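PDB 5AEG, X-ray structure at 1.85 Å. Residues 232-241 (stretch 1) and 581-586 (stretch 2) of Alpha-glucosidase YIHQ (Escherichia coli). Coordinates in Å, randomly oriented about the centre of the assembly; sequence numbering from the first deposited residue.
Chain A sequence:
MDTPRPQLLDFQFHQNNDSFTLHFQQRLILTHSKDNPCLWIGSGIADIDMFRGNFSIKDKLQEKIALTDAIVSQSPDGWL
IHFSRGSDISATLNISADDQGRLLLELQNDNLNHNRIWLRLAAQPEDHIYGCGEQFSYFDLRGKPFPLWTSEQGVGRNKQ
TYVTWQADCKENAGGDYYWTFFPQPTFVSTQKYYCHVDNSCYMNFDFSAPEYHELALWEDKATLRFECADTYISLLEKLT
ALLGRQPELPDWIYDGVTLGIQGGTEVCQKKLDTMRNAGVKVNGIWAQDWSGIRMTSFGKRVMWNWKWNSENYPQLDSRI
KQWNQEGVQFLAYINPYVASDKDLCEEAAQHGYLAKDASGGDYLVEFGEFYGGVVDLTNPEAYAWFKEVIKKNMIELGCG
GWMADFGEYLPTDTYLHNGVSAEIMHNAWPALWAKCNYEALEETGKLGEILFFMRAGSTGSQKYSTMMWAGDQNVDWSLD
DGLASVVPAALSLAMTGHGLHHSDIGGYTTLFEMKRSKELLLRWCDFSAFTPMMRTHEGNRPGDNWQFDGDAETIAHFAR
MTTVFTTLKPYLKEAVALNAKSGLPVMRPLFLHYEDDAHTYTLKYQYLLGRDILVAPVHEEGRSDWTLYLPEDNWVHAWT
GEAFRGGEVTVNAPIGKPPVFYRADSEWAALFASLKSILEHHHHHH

Stretch 1 (232-241) YISLLEKLTA
Stretch 2, residues 581-586: KSGLPV

This is a small packing contact, part backbone and part apolar side chain, helped by one bridging water, in which one face of a helix receives the glycine turn and following loop at the end of a helix remote in sequence, with no direct hydrogen bond between them and about 310 Å² buried in total.

Residues 232-241 are helical throughout, with phi/psi near -65/-40, psi relaxing to -25 and -28 at Thr240 and Ala241, and i to i+4 backbone hydrogen bonds such as Leu236 N to Tyr232 O (2.9 Å). The face in contact carries Ile233, Leu236, Glu237 and Thr240. The second stretch runs in the opposite sense: Ser582 CA lies 5.0 Å from Glu237 CA, and Leu584 CA 6.4 Å from Ile233 CA.

The closest approach is made by backbone. After helical Lys581 (-86/-41), Ser582 (-141/13, chi1 p) brings its O to 3.2 Å from Glu237 CA, a CA-H...O contact with 133° at the hydrogen. A water donates to Ser582 O (2.9 Å) and to Ile233 O (2.8 Å). Glu237 (t, t, chi3 19°) passes its OE2 4.2 Å from Ser582 CB; partly exposed, the site tolerates a carboxylate.

Gly583 turns the chain at 72/17, a positive phi that favours glycine. Its CA sits 3.5 Å from Thr240 OG1, and an ideal CB would clash there at 2.2 Å. Thr240 (p) donates its hydroxyl to Leu236 O (OG1 to O, 2.8 Å), satisfying a buried polar group. Leu236 CB lies 3.8 Å from Gly583 O.

Two apolar pairs complete the contact. The CA-to-CB bond of Leu236 (m, t) points toward the other stretch, and its CD1 reaches CD of Pro585 (-68/158, C-gamma endo) at 3.7 Å, carbon meeting carbon in a buried site. Leu584 (-80/106; t, p) starts sideways, but its end comes nearer, placing CD1 3.8 Å from CG1 of Ile233 (m, t); both branched aliphatics supply carbon surface.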

# COMPACT_ATOMS: atom_id res chain seq x y z
N TYR A 232 -8.31 -19.51 2.94
CA TYR A 232 -7.78 -18.14 2.60
C TYR A 232 -6.54 -18.20 1.81
O TYR A 232 -6.34 -17.39 0.88
CB TYR A 232 -7.59 -17.24 3.89
CG TYR A 232 -8.89 -17.02 4.53
CD1 TYR A 232 -9.83 -16.14 3.95
CD2 TYR A 232 -9.24 -17.68 5.68
CE1 TYR A 232 -11.10 -15.98 4.51
CE2 TYR A 232 -10.48 -17.53 6.24
CZ TYR A 232 -11.41 -16.67 5.65
OH TYR A 232 -12.65 -16.59 6.21
N ILE A 233 -5.64 -19.14 2.15
CA ILE A 233 -4.44 -19.30 1.39
C ILE A 233 -4.70 -19.58 -0.09
O ILE A 233 -4.04 -19.02 -1.00
CB ILE A 233 -3.55 -20.42 2.05
CG1 ILE A 233 -2.92 -19.85 3.33
CG2 ILE A 233 -2.51 -20.93 1.10
CD1 ILE A 233 -2.24 -20.89 4.16
N SER A 234 -5.66 -20.48 -0.35
CA SER A 234 -6.06 -20.76 -1.74
C SER A 234 -6.70 -19.51 -2.38
O SER A 234 -6.50 -19.21 -3.52
CB SER A 234 -7.08 -21.96 -1.78
OG SER A 234 -7.41 -22.16 -3.13
N LEU A 235 -7.51 -18.83 -1.59
CA LEU A 235 -8.16 -17.61 -2.07
C LEU A 235 -7.13 -16.58 -2.55
O LEU A 235 -7.28 -16.01 -3.63
CB LEU A 235 -9.12 -17.10 -1.03
CG LEU A 235 -10.04 -16.00 -1.55
CD1 LEU A 235 -11.00 -16.56 -2.61
CD2 LEU A 235 -10.79 -15.37 -0.42
N LEU A 236 -6.01 -16.45 -1.84
CA LEU A 236 -4.98 -15.46 -2.19
C LEU A 236 -4.19 -15.88 -3.39
O LEU A 236 -3.78 -15.06 -4.20
CB LEU A 236 -4.05 -15.12 -0.96
CG LEU A 236 -4.74 -14.41 0.22
CD1 LEU A 236 -3.71 -14.14 1.26
CD2 LEU A 236 -5.38 -13.10 -0.16
N GLU A 237 -3.97 -17.19 -3.52
CA GLU A 237 -3.45 -17.73 -4.76
C GLU A 237 -4.37 -17.38 -5.96
O GLU A 237 -3.87 -16.96 -6.98
CB GLU A 237 -3.21 -19.26 -4.65
CG GLU A 237 -2.62 -19.81 -5.93
CD GLU A 237 -2.30 -21.30 -5.85
OE1 GLU A 237 -2.85 -21.99 -4.97
OE2 GLU A 237 -1.54 -21.76 -6.72
N LYS A 238 -5.68 -17.52 -5.81
CA LYS A 238 -6.60 -17.15 -6.90
C LYS A 238 -6.59 -15.67 -7.15
O LYS A 238 -6.48 -15.20 -8.27
CB LYS A 238 -8.01 -17.65 -6.58
CG LYS A 238 -8.04 -19.18 -6.77
CD LYS A 238 -9.34 -19.76 -6.28
CE LYS A 238 -9.32 -21.31 -6.31
NZ LYS A 238 -10.74 -21.73 -6.18
N LEU A 239 -6.55 -14.89 -6.06
CA LEU A 239 -6.62 -13.44 -6.23
C LEU A 239 -5.41 -12.90 -6.93
O LEU A 239 -5.51 -12.00 -7.86
CB LEU A 239 -6.85 -12.73 -4.86
CG LEU A 239 -6.92 -11.19 -4.91
CD1 LEU A 239 -8.11 -10.67 -5.75
CD2 LEU A 239 -7.10 -10.69 -3.50
N THR A 240 -4.25 -13.40 -6.56
CA THR A 240 -3.03 -13.02 -7.22
C THR A 240 -2.84 -13.61 -8.64
O THR A 240 -2.09 -13.02 -9.44
CB THR A 240 -1.75 -13.31 -6.37
OG1 THR A 240 -1.66 -14.70 -6.05
CG2 THR A 240 -1.78 -12.52 -5.02
N ALA A 241 -3.48 -14.74 -8.95
CA ALA A 241 -3.54 -15.18 -10.40
C ALA A 241 -4.29 -14.18 -11.23
O ALA A 241 -3.94 -13.96 -12.36
CB ALA A 241 -4.19 -16.59 -10.51
N LYS A 581 5.48 -17.20 -5.87
CA LYS A 581 5.00 -18.40 -6.53
C LYS A 581 3.49 -18.50 -6.41
O LYS A 581 2.82 -18.86 -7.35
CB LYS A 581 5.65 -19.62 -5.89
CG LYS A 581 5.26 -20.97 -6.52
CD LYS A 581 5.82 -22.10 -5.63
CE LYS A 581 5.14 -23.45 -5.85
NZ LYS A 581 5.65 -23.99 -7.13
N SER A 582 2.93 -18.15 -5.27
CA SER A 582 1.52 -18.36 -5.08
C SER A 582 0.75 -17.29 -4.33
O SER A 582 -0.40 -17.54 -3.93
CB SER A 582 1.32 -19.74 -4.47
OG SER A 582 1.82 -19.70 -3.20
N GLY A 583 1.36 -16.11 -4.12
CA GLY A 583 0.66 -14.99 -3.42
C GLY A 583 0.46 -15.18 -1.95
O GLY A 583 -0.34 -14.48 -1.33
N LEU A 584 1.18 -16.10 -1.35
CA LEU A 584 1.10 -16.32 0.07
C LEU A 584 2.00 -15.20 0.71
O LEU A 584 3.21 -15.20 0.52
CB LEU A 584 1.71 -17.65 0.44
CG LEU A 584 1.69 -18.05 1.89
CD1 LEU A 584 0.36 -18.06 2.57
CD2 LEU A 584 2.35 -19.39 2.07
N PRO A 585 1.34 -14.20 1.31
CA PRO A 585 2.18 -13.01 1.74
C PRO A 585 3.17 -13.27 2.88
O PRO A 585 3.02 -14.17 3.70
CB PRO A 585 1.13 -12.00 2.14
CG PRO A 585 0.02 -12.88 2.76
CD PRO A 585 -0.05 -14.07 1.76
N VAL A 586 4.19 -12.41 2.95
CA VAL A 586 5.26 -12.59 3.94
C VAL A 586 4.80 -12.25 5.34
O VAL A 586 5.07 -12.99 6.27
CB VAL A 586 6.53 -11.79 3.56
CG1 VAL A 586 7.63 -12.03 4.58
CG2 VAL A 586 7.00 -12.24 2.18
O HOH W 1 -1.37 -18.27 -1.27